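Local coordinates for Lin1909 protein (Listeria innocua, PDB 3FIJ) that binds manganese and may work as a gamma-glutamyl-gamma-aminobutyrate hydrolase with a class I glutamine amidotransferase fold, at residues 35-38 with 43-46; 152-157 with 199-204; 170-175 with 224-229. One frame throughout, in Å; residues are numbered along the deposited sequence.

Contact 1: 35-38 with 43-46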
ATOM      1  N   ASP A  35     -24.673 -14.232  11.584  1.00 19.58           N
ATOM      2  CA  ASP A  35     -24.146 -15.361  12.358  1.00 20.07           C
ATOM      3  C   ASP A  35     -24.918 -15.393  13.673  1.00 19.01           C
ATOM      4  O   ASP A  35     -25.408 -16.432  14.103  1.00 19.25           O
ATOM      5  CB  ASP A  35     -22.653 -15.194  12.684  1.00 20.64           C
ATOM      6  CG  ASP A  35     -21.756 -15.287  11.457  1.00 22.64           C
ATOM      7  OD1 ASP A  35     -22.158 -15.902  10.444  1.00 19.10           O
ATOM      8  OD2 ASP A  35     -20.624 -14.754  11.522  1.00 24.49           O
ATOM      9  N   ALA A  36     -25.020 -14.233  14.306  1.00 18.71           N
ATOM     10  CA  ALA A  36     -25.732 -14.104  15.568  1.00 18.21           C
ATOM     11  C   ALA A  36     -27.169 -14.605  15.458  1.00 17.75           C
ATOM     12  O   ALA A  36     -27.623 -15.402  16.272  1.00 19.42           O
ATOM     13  CB  ALA A  36     -25.717 -12.647  16.016  1.00 18.79           C
ATOM     14  N   ILE A  37     -27.890 -14.140  14.450  1.00 16.62           N
ATOM     15  CA  ILE A  37     -29.269 -14.561  14.287  1.00 16.58           C
ATOM     16  C   ILE A  37     -29.367 -16.059  14.040  1.00 17.47           C
ATOM     17  O   ILE A  37     -30.197 -16.741  14.641  1.00 19.36           O
ATOM     18  CB  ILE A  37     -29.948 -13.811  13.122  1.00 16.63           C
ATOM     19  CG1 ILE A  37     -30.084 -12.325  13.471  1.00 14.18           C
ATOM     20  CG2 ILE A  37     -31.300 -14.441  12.810  1.00 15.96           C
ATOM     21  CD1 ILE A  37     -30.744 -12.067  14.796  1.00 14.43           C
ATOM     22  N   GLN A  38     -28.516 -16.575  13.160  1.00 16.89           N
ATOM     23  CA  GLN A  38     -28.541 -17.997  12.848  1.00 17.68           C
ATOM     24  C   GLN A  38     -28.196 -18.871  14.046  1.00 17.67           C
ATOM     25  O   GLN A  38     -28.806 -19.920  14.245  1.00 16.89           O
ATOM     26  CB  GLN A  38     -27.603 -18.300  11.682  1.00 16.34           C
ATOM     27  CG  GLN A  38     -28.181 -17.900  10.330  1.00 13.47           C
ATOM     28  CD  GLN A  38     -27.157 -17.978   9.212  1.00 14.01           C
ATOM     29  OE1 GLN A  38     -27.500 -17.858   8.033  1.00 14.55           O
ATOM     30  NE2 GLN A  38     -25.894 -18.168   9.575  1.00 12.88           N
ATOM     31  N   PHE A  43     -34.272 -16.980  11.137  1.00 17.46           N
ATOM     32  CA  PHE A  43     -33.854 -17.060   9.745  1.00 17.87           C
ATOM     33  C   PHE A  43     -33.644 -15.628   9.308  1.00 16.68           C
ATOM     34  O   PHE A  43     -34.599 -14.870   9.154  1.00 17.63           O
ATOM     35  CB  PHE A  43     -34.918 -17.704   8.854  1.00 16.27           C
ATOM     36  CG  PHE A  43     -34.491 -17.830   7.412  1.00 17.98           C
ATOM     37  CD1 PHE A  43     -33.555 -18.787   7.030  1.00 17.35           C
ATOM     38  CD2 PHE A  43     -35.004 -16.974   6.438  1.00 18.88           C
ATOM     39  CE1 PHE A  43     -33.138 -18.894   5.703  1.00 17.89           C
ATOM     40  CE2 PHE A  43     -34.592 -17.074   5.105  1.00 18.91           C
ATOM     41  CZ  PHE A  43     -33.657 -18.035   4.738  1.00 18.39           C
ATOM     42  N   PRO A  44     -32.390 -15.232   9.105  1.00 14.91           N
ATOM     43  CA  PRO A  44     -32.197 -13.847   8.693  1.00 15.02           C
ATOM     44  C   PRO A  44     -32.256 -13.614   7.187  1.00 15.75           C
ATOM     45  O   PRO A  44     -32.029 -14.528   6.390  1.00 16.58           O
ATOM     46  CB  PRO A  44     -30.825 -13.524   9.264  1.00 14.03           C
ATOM     47  CG  PRO A  44     -30.091 -14.798   9.040  1.00 15.85           C
ATOM     48  CD  PRO A  44     -31.109 -15.854   9.481  1.00 15.44           C
ATOM     49  N   ILE A  45     -32.607 -12.387   6.818  1.00 14.19           N
ATOM     50  CA  ILE A  45     -32.614 -11.951   5.428  1.00 14.41           C
ATOM     51  C   ILE A  45     -32.101 -10.526   5.506  1.00 15.04           C
ATOM     52  O   ILE A  45     -32.452  -9.774   6.425  1.00 16.68           O
ATOM     53  CB  ILE A  45     -34.014 -11.935   4.750  1.00 14.56           C
ATOM     54  CG1 ILE A  45     -34.978 -11.028   5.517  1.00 14.06           C
ATOM     55  CG2 ILE A  45     -34.525 -13.354   4.574  1.00 12.43           C
ATOM     56  CD1 ILE A  45     -36.277 -10.763   4.772  1.00 14.54           C
ATOM     57  N   ALA A  46     -31.237 -10.159   4.575  1.00 15.35           N
ATOM     58  CA  ALA A  46     -30.699  -8.812   4.571  1.00 15.77           C
ATOM     59  C   ALA A  46     -31.628  -7.924   3.750  1.00 16.25           C
ATOM     60  O   ALA A  46     -32.000  -8.271   2.632  1.00 16.44           O
ATOM     61  CB  ALA A  46     -29.300  -8.808   3.978  1.00 14.50           C
TER
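Ile37 and Gln38 of helix 31-40 lean on Pro44 at the start of strand 43-47, in the second half of a beta-alpha-beta crossover: strand 6-10 leads into the helix, and the chain returns as the parallel neighbour of that strand. The turn between helix and strand is short, so the last helical turn meets the first strand residues, with CA of Ile37 6.4 Å from CA of Pro44. Pro44 is the receiving surface. With Ile37 CG1 beside the backbone N (chi1 -67°), the CG2 methyl falls on the far side from that N and hangs over one face of the pyrrolidine ring, close to its middle, touching Pro44 CD at 3.6 Å and Pro44 CB at 3.7 Å. The other branch goes elsewhere: CG1 carries CD1 away from the proline, and the isoleucine also rests on Ile7 and Ile9 of strand 6-10. One methyl therefore serves the helix-strand contact while the rest of the side chain fills the layer between helix and sheet. Pro44 also touches Ile9. Gln38 meets the same ring from its flank. Its chain crosses that of the proline at about a right angle and is extended beyond CG (chi2 170°). No hydrogen bond joins the two segments, and the contact is apolar. The side chain of Phe43 leaves its backbone pointing away from the helix, and that backbone pairs with Pro5 and Ile7. Strand 43-47 is the outermost of the sheet within the chain, and a neighbouring subunit lies alongside: Ala46 forms backbone hydrogen bonds to it, and Gln38 packs on its Ile49. On the flank of the proline ring, Gln38 CG rests 3.7 Å from Pro44 CD and 3.9 Å from Pro44 CG.

Contact 2: 152-157 with 199-204. With MN (manganese (II) ion), chain I.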
ATOM      1  N   GLY A 152     -14.793  -6.393  25.523  1.00 21.38           N
ATOM      2  CA  GLY A 152     -15.365  -5.209  26.151  1.00 20.95           C
ATOM      3  C   GLY A 152     -14.267  -4.222  26.494  1.00 19.79           C
ATOM      4  O   GLY A 152     -13.105  -4.616  26.619  1.00 20.26           O
ATOM      5  N   SER A 153     -14.613  -2.945  26.645  1.00 18.18           N
ATOM      6  CA  SER A 153     -13.608  -1.939  26.964  1.00 17.41           C
ATOM      7  C   SER A 153     -14.020  -0.982  28.075  1.00 17.46           C
ATOM      8  O   SER A 153     -13.186  -0.572  28.884  1.00 18.06           O
ATOM      9  CB  SER A 153     -13.244  -1.141  25.704  1.00 17.29           C
ATOM     10  OG  SER A 153     -14.367  -0.441  25.193  1.00 15.39           O
ATOM     11  N   HIS A 154     -15.293  -0.596  28.102  1.00 16.60           N
ATOM     12  CA  HIS A 154     -15.765   0.307  29.144  1.00 15.80           C
ATOM     13  C   HIS A 154     -16.911  -0.326  29.930  1.00 16.43           C
ATOM     14  O   HIS A 154     -17.739  -1.045  29.361  1.00 15.46           O
ATOM     15  CB  HIS A 154     -16.166   1.694  28.572  1.00 13.40           C
ATOM     16  CG  HIS A 154     -17.191   1.662  27.468  1.00 14.57           C
ATOM     17  ND1 HIS A 154     -18.267   0.802  27.460  1.00 13.54           N
ATOM     18  CD2 HIS A 154     -17.348   2.467  26.385  1.00 12.65           C
ATOM     19  CE1 HIS A 154     -19.045   1.077  26.423  1.00 13.71           C
ATOM     20  NE2 HIS A 154     -18.510   2.084  25.758  1.00 12.34           N
ATOM     21  N   THR A 155     -16.938  -0.077  31.239  1.00 16.06           N
ATOM     22  CA  THR A 155     -17.973  -0.648  32.096  1.00 17.32           C
ATOM     23  C   THR A 155     -19.254   0.192  32.181  1.00 16.46           C
ATOM     24  O   THR A 155     -19.215   1.407  32.330  1.00 17.41           O
ATOM     25  CB  THR A 155     -17.419  -0.961  33.536  1.00 17.70           C
ATOM     26  OG1 THR A 155     -18.232  -0.325  34.531  1.00 19.39           O
ATOM     27  CG2 THR A 155     -15.974  -0.519  33.678  1.00 15.40           C
ATOM     28  N   ILE A 156     -20.393  -0.477  32.083  1.00 16.28           N
ATOM     29  CA  ILE A 156     -21.681   0.198  32.118  1.00 17.27           C
ATOM     30  C   ILE A 156     -22.532  -0.136  33.331  1.00 18.85           C
ATOM     31  O   ILE A 156     -22.577  -1.281  33.777  1.00 19.20           O
ATOM     32  CB  ILE A 156     -22.506  -0.151  30.872  1.00 15.61           C
ATOM     33  CG1 ILE A 156     -22.661  -1.675  30.769  1.00 12.80           C
ATOM     34  CG2 ILE A 156     -21.832   0.430  29.643  1.00 16.25           C
ATOM     35  CD1 ILE A 156     -23.509  -2.160  29.600  1.00 12.29           C
ATOM     36  N   ASP A 157     -23.210   0.883  33.852  1.00 20.44           N
ATOM     37  CA  ASP A 157     -24.104   0.732  34.993  1.00 19.98           C
ATOM     38  C   ASP A 157     -25.448   0.376  34.374  1.00 20.74           C
ATOM     39  O   ASP A 157     -25.925   1.061  33.463  1.00 21.10           O
ATOM     40  CB  ASP A 157     -24.210   2.049  35.757  1.00 17.84           C
ATOM     41  CG  ASP A 157     -22.870   2.547  36.243  1.00 18.95           C
ATOM     42  OD1 ASP A 157     -22.290   1.922  37.152  1.00 20.86           O
ATOM     43  OD2 ASP A 157     -22.386   3.566  35.712  1.00 22.31           O
HETATM   44  N   MSE A 199     -22.484   8.893  29.420  1.00 15.04           N
HETATM   45  CA  MSE A 199     -23.011   8.694  28.074  1.00 16.42           C
HETATM   46  C   MSE A 199     -24.005   7.523  27.995  1.00 16.50           C
HETATM   47  O   MSE A 199     -23.888   6.534  28.714  1.00 17.17           O
HETATM   48  CB  MSE A 199     -21.857   8.509  27.087  1.00 19.16           C
HETATM   49  CG  MSE A 199     -20.967   9.735  26.957  1.00 21.03           C
HETATM   50 SE   MSE A 199     -21.909  11.320  26.245  1.00 28.37          SE
HETATM   51  CE  MSE A 199     -22.323  12.194  27.914  1.00 25.73           C
ATOM     52  N   ILE A 200     -24.992   7.656  27.117  1.00 16.01           N
ATOM     53  CA  ILE A 200     -26.037   6.653  26.945  1.00 16.31           C
ATOM     54  C   ILE A 200     -25.599   5.430  26.148  1.00 15.38           C
ATOM     55  O   ILE A 200     -25.220   5.538  24.978  1.00 16.44           O
ATOM     56  CB  ILE A 200     -27.265   7.293  26.264  1.00 15.92           C
ATOM     57  CG1 ILE A 200     -27.873   8.327  27.209  1.00 15.70           C
ATOM     58  CG2 ILE A 200     -28.281   6.222  25.894  1.00 16.83           C
ATOM     59  CD1 ILE A 200     -28.796   9.316  26.530  1.00 14.40           C
ATOM     60  N   GLU A 201     -25.679   4.265  26.784  1.00 16.56           N
ATOM     61  CA  GLU A 201     -25.271   3.000  26.169  1.00 15.52           C
ATOM     62  C   GLU A 201     -26.424   2.063  25.823  1.00 15.43           C
ATOM     63  O   GLU A 201     -26.282   1.188  24.963  1.00 15.32           O
ATOM     64  CB  GLU A 201     -24.281   2.274  27.086  1.00 14.99           C
ATOM     65  CG  GLU A 201     -22.875   2.877  27.129  1.00 12.98           C
ATOM     66  CD  GLU A 201     -22.083   2.681  25.834  1.00 15.44           C
ATOM     67  OE1 GLU A 201     -22.126   1.574  25.250  1.00 14.09           O
ATOM     68  OE2 GLU A 201     -21.397   3.633  25.399  1.00 13.65           O
ATOM     69  N   ALA A 202     -27.562   2.241  26.486  1.00 15.59           N
ATOM     70  CA  ALA A 202     -28.724   1.399  26.231  1.00 15.84           C
ATOM     71  C   ALA A 202     -30.039   2.150  26.443  1.00 17.96           C
ATOM     72  O   ALA A 202     -30.215   2.887  27.420  1.00 19.23           O
ATOM     73  CB  ALA A 202     -28.678   0.154  27.125  1.00 13.31           C
ATOM     74  N   VAL A 203     -30.975   1.951  25.527  1.00 18.99           N
ATOM     75  CA  VAL A 203     -32.263   2.609  25.619  1.00 19.48           C
ATOM     76  C   VAL A 203     -33.366   1.581  25.435  1.00 21.94           C
ATOM     77  O   VAL A 203     -33.242   0.673  24.613  1.00 22.87           O
ATOM     78  CB  VAL A 203     -32.412   3.681  24.517  1.00 20.62           C
ATOM     79  CG1 VAL A 203     -33.775   4.377  24.631  1.00 19.04           C
ATOM     80  CG2 VAL A 203     -31.271   4.681  24.615  1.00 18.11           C
ATOM     81  N   GLU A 204     -34.436   1.709  26.214  1.00 22.90           N
ATOM     82  CA  GLU A 204     -35.574   0.810  26.093  1.00 23.81           C
ATOM     83  C   GLU A 204     -36.838   1.648  25.988  1.00 25.20           C
ATOM     84  O   GLU A 204     -36.836   2.838  26.294  1.00 23.86           O
ATOM     85  CB  GLU A 204     -35.636  -0.141  27.290  1.00 23.22           C
ATOM     86  CG  GLU A 204     -34.398  -1.031  27.370  1.00 25.59           C
ATOM     87  CD  GLU A 204     -34.382  -1.970  28.559  1.00 26.11           C
ATOM     88  OE1 GLU A 204     -33.304  -2.543  28.835  1.00 26.54           O
ATOM     89  OE2 GLU A 204     -35.433  -2.141  29.212  1.00 26.79           O
TER
HETATM   90 MN    MN I 300     -19.428   3.366  24.022  1.00 15.60          MN
HETATM   91  O   HOH W   1     -20.235   1.383  23.283  1.00 13.41           O
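His154 holds its ring between its backbone N and carbonyl carbon (chi1 55°), and Glu201 folds back at chi2 (-70°); these torsions bring imidazole and carboxylate from opposite directions onto one manganese ion. His154 NE2 binds it at 2.3 Å and Glu201 OE2 at 2.4 Å. Ring and carboxylate planes stand 72° apart. The two ligand atoms, His154 NE2 and Glu201 OE2, are only 3.3 Å from each other, but this is the spacing of two metal ligands and not a hydrogen bond. Ile156, two residues along the strand from the histidine, sets its CG2 3.7 Å from Glu201 CG and crosses the glutamate chain at about a right angle. Strands 154-158 and 200-205 are not neighbours: strand 189-195 runs between them in the sheet, so side chains alone make the contact. His143, Ser176 and His178 complete the site. Ser153 and His154 form a classic beta bulge opposite Val174. The carboxylate binds through one oxygen; Glu201 OE1 accepts a hydrogen bond of 2.7 Å from a water that is itself a manganese ligand, so a single carboxylate holds the metal and would help to orient its bound water.

Contact 3: 170-175 with 224-229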
ATOM      1  N   ASN A 170     -24.850  -5.755  36.463  1.00 24.51           N
ATOM      2  CA  ASN A 170     -24.364  -4.392  36.577  1.00 23.96           C
ATOM      3  C   ASN A 170     -22.835  -4.400  36.493  1.00 24.28           C
ATOM      4  O   ASN A 170     -22.195  -5.374  36.873  1.00 23.27           O
ATOM      5  CB  ASN A 170     -24.823  -3.790  37.902  1.00 23.59           C
ATOM      6  CG  ASN A 170     -24.554  -2.302  37.986  1.00 23.95           C
ATOM      7  OD1 ASN A 170     -24.818  -1.558  37.035  1.00 21.96           O
ATOM      8  ND2 ASN A 170     -24.040  -1.854  39.131  1.00 22.76           N
ATOM      9  N   LYS A 171     -22.261  -3.318  35.968  1.00 24.33           N
ATOM     10  CA  LYS A 171     -20.812  -3.191  35.834  1.00 24.70           C
ATOM     11  C   LYS A 171     -20.184  -4.084  34.755  1.00 24.87           C
ATOM     12  O   LYS A 171     -18.970  -4.256  34.713  1.00 26.12           O
ATOM     13  CB  LYS A 171     -20.147  -3.456  37.186  1.00 25.17           C
ATOM     14  CG  LYS A 171     -20.545  -2.465  38.272  1.00 26.48           C
ATOM     15  CD  LYS A 171     -19.957  -1.090  38.002  1.00 26.72           C
ATOM     16  CE  LYS A 171     -20.410  -0.070  39.037  1.00 26.74           C
ATOM     17  NZ  LYS A 171     -19.922   1.297  38.679  1.00 26.36           N
ATOM     18  N   LYS A 172     -21.017  -4.651  33.891  1.00 24.55           N
ATOM     19  CA  LYS A 172     -20.553  -5.503  32.792  1.00 25.39           C
ATOM     20  C   LYS A 172     -19.704  -4.691  31.805  1.00 24.60           C
ATOM     21  O   LYS A 172     -20.045  -3.546  31.490  1.00 24.72           O
ATOM     22  CB  LYS A 172     -21.767  -6.074  32.054  1.00 26.79           C
ATOM     23  CG  LYS A 172     -21.496  -6.622  30.662  1.00 26.50           C
ATOM     24  CD  LYS A 172     -20.941  -8.022  30.707  1.00 28.56           C
ATOM     25  CE  LYS A 172     -20.989  -8.651  29.325  1.00 29.09           C
ATOM     26  NZ  LYS A 172     -22.322  -8.412  28.711  1.00 29.76           N
ATOM     27  N   LEU A 173     -18.603  -5.261  31.323  1.00 22.61           N
ATOM     28  CA  LEU A 173     -17.779  -4.543  30.355  1.00 21.40           C
ATOM     29  C   LEU A 173     -18.280  -4.829  28.950  1.00 20.51           C
ATOM     30  O   LEU A 173     -18.476  -5.974  28.563  1.00 19.61           O
ATOM     31  CB  LEU A 173     -16.301  -4.908  30.485  1.00 23.34           C
ATOM     32  CG  LEU A 173     -15.477  -3.916  31.330  1.00 25.16           C
ATOM     33  CD1 LEU A 173     -16.041  -3.846  32.748  1.00 25.21           C
ATOM     34  CD2 LEU A 173     -14.022  -4.346  31.368  1.00 23.09           C
ATOM     35  N   VAL A 174     -18.484  -3.760  28.195  1.00 19.76           N
ATOM     36  CA  VAL A 174     -19.015  -3.841  26.841  1.00 18.84           C
ATOM     37  C   VAL A 174     -18.092  -3.120  25.837  1.00 16.30           C
ATOM     38  O   VAL A 174     -17.353  -2.214  26.218  1.00 14.42           O
ATOM     39  CB  VAL A 174     -20.432  -3.228  26.863  1.00 19.55           C
ATOM     40  CG1 VAL A 174     -20.537  -2.079  25.894  1.00 21.01           C
ATOM     41  CG2 VAL A 174     -21.459  -4.308  26.615  1.00 19.43           C
ATOM     42  N   ASN A 175     -18.125  -3.514  24.563  1.00 15.34           N
ATOM     43  CA  ASN A 175     -17.248  -2.866  23.582  1.00 14.46           C
ATOM     44  C   ASN A 175     -17.775  -1.511  23.102  1.00 14.33           C
ATOM     45  O   ASN A 175     -18.877  -1.107  23.472  1.00 12.86           O
ATOM     46  CB  ASN A 175     -16.953  -3.792  22.390  1.00 12.30           C
ATOM     47  CG  ASN A 175     -18.203  -4.250  21.655  1.00 11.99           C
ATOM     48  OD1 ASN A 175     -19.330  -3.896  22.005  1.00 12.36           O
ATOM     49  ND2 ASN A 175     -17.998  -5.053  20.618  1.00  9.48           N
ATOM     50  N   GLN A 224     -19.907 -14.609  20.082  1.00 23.45           N
ATOM     51  CA  GLN A 224     -19.186 -15.850  19.853  1.00 25.00           C
ATOM     52  C   GLN A 224     -18.374 -16.231  21.109  1.00 25.25           C
ATOM     53  O   GLN A 224     -18.108 -17.412  21.355  1.00 25.21           O
ATOM     54  CB  GLN A 224     -18.252 -15.695  18.642  1.00 25.30           C
ATOM     55  CG  GLN A 224     -18.924 -15.058  17.419  1.00 28.02           C
ATOM     56  CD  GLN A 224     -18.843 -13.517  17.385  1.00 28.54           C
ATOM     57  OE1 GLN A 224     -19.064 -12.835  18.391  1.00 24.99           O
ATOM     58  NE2 GLN A 224     -18.539 -12.973  16.206  1.00 30.00           N
ATOM     59  N   THR A 225     -17.994 -15.236  21.907  1.00 23.05           N
ATOM     60  CA  THR A 225     -17.211 -15.497  23.110  1.00 23.24           C
ATOM     61  C   THR A 225     -17.759 -14.826  24.359  1.00 23.58           C
ATOM     62  O   THR A 225     -17.010 -14.562  25.293  1.00 25.39           O
ATOM     63  CB  THR A 225     -15.757 -15.031  22.955  1.00 23.86           C
ATOM     64  OG1 THR A 225     -15.713 -13.596  22.910  1.00 24.09           O
ATOM     65  CG2 THR A 225     -15.150 -15.596  21.674  1.00 24.95           C
ATOM     66  N   ASP A 226     -19.056 -14.545  24.379  1.00 23.14           N
ATOM     67  CA  ASP A 226     -19.682 -13.903  25.533  1.00 24.00           C
ATOM     68  C   ASP A 226     -21.142 -14.330  25.541  1.00 22.91           C
ATOM     69  O   ASP A 226     -21.984 -13.712  24.898  1.00 23.38           O
ATOM     70  CB  ASP A 226     -19.574 -12.380  25.423  1.00 24.03           C
ATOM     71  CG  ASP A 226     -20.103 -11.660  26.656  1.00 24.73           C
ATOM     72  OD1 ASP A 226     -20.911 -10.724  26.490  1.00 22.93           O
ATOM     73  OD2 ASP A 226     -19.707 -12.017  27.790  1.00 27.77           O
ATOM     74  N   PRO A 227     -21.459 -15.403  26.274  1.00 23.61           N
ATOM     75  CA  PRO A 227     -22.832 -15.919  26.351  1.00 22.56           C
ATOM     76  C   PRO A 227     -23.912 -14.869  26.568  1.00 21.72           C
ATOM     77  O   PRO A 227     -24.969 -14.919  25.937  1.00 22.56           O
ATOM     78  CB  PRO A 227     -22.755 -16.928  27.492  1.00 23.54           C
ATOM     79  CG  PRO A 227     -21.344 -17.472  27.347  1.00 23.03           C
ATOM     80  CD  PRO A 227     -20.540 -16.206  27.106  1.00 21.83           C
ATOM     81  N   GLU A 228     -23.652 -13.916  27.450  1.00 20.78           N
ATOM     82  CA  GLU A 228     -24.636 -12.879  27.739  1.00 20.96           C
ATOM     83  C   GLU A 228     -24.998 -12.084  26.483  1.00 20.20           C
ATOM     84  O   GLU A 228     -26.155 -11.724  26.275  1.00 18.19           O
ATOM     85  CB  GLU A 228     -24.097 -11.962  28.831  1.00 23.80           C
ATOM     86  CG  GLU A 228     -23.556 -12.745  30.021  1.00 28.40           C
ATOM     87  CD  GLU A 228     -23.110 -11.865  31.169  1.00 30.77           C
ATOM     88  OE1 GLU A 228     -22.510 -10.799  30.902  1.00 33.07           O
ATOM     89  OE2 GLU A 228     -23.347 -12.248  32.336  1.00 32.56           O
ATOM     90  N   SER A 229     -24.003 -11.818  25.645  1.00 18.80           N
ATOM     91  CA  SER A 229     -24.242 -11.096  24.413  1.00 19.60           C
ATOM     92  C   SER A 229     -25.202 -11.896  23.535  1.00 19.89           C
ATOM     93  O   SER A 229     -26.147 -11.346  22.947  1.00 18.72           O
ATOM     94  CB  SER A 229     -22.929 -10.874  23.679  1.00 20.02           C
ATOM     95  OG  SER A 229     -22.147  -9.910  24.354  1.00 22.21           O
TER
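The two carboxylates of Asp226 and Glu228 stand with their planes about 69° apart, and Lys172 lies flat on the face of neither: its last atoms come up to one oxygen of each. Lys172 NZ reaches Asp226 OD1, at 3.5 Å, from the side nearer OD2. It meets Glu228 OE1, at 3.2 Å, from the side away from OE2 and displaced from that carboxylate's plane. Both are salt bridges, but neither qualifies as a hydrogen bond. Lys172 CE packs against Glu228 OE1 at 3.1 Å, the lysine and glutamate chains sliding past each other in opposite directions. With bends at chi2 (82°) and chi4 (-46°), the lysine brings its amine within reach of both acids. The network joins strand 172-174, the outermost strand within the chain at this end of the sheet of the amidotransferase fold, to the start of the C-terminal helix 227-241. Asp226 is the N-cap of that helix. Its OD1 takes a weak capping bond from Ser229 N. The same oxygen accepts a 2.6 Å hydrogen bond from Ser229 OG through its anti lone pair, on the other side from the lysine. The positive amine and the helix N terminus would both tend to stabilise negative charge on Asp226. One residue before Lys172, Lys171 NZ makes a salt bridge with Asp157 of the adjacent strand.

From the N terminus, contact 1 comes first and closes a short loop, with four residues between 35-38 and 43-46, where helix 31-40 turns back into strand 43-47 at one edge of the main sheet. It ends well before the others begin. Contact 2 opens at 152-157, contact 3 opens at 170-175, contact 2 closes at 199-204 and contact 3 only at 224-229, so these two cross. They also touch directly, because strands 154-158 and 172-174 are sheet neighbours: Ser153 N probably bonds to Val174 O. Contact 2 ties strands around the metal, whereas contact 3 joins the strand at the other edge, within the chain, to the C-terminal helix. The centres of contacts 1 and 2 lie about 25 Å apart.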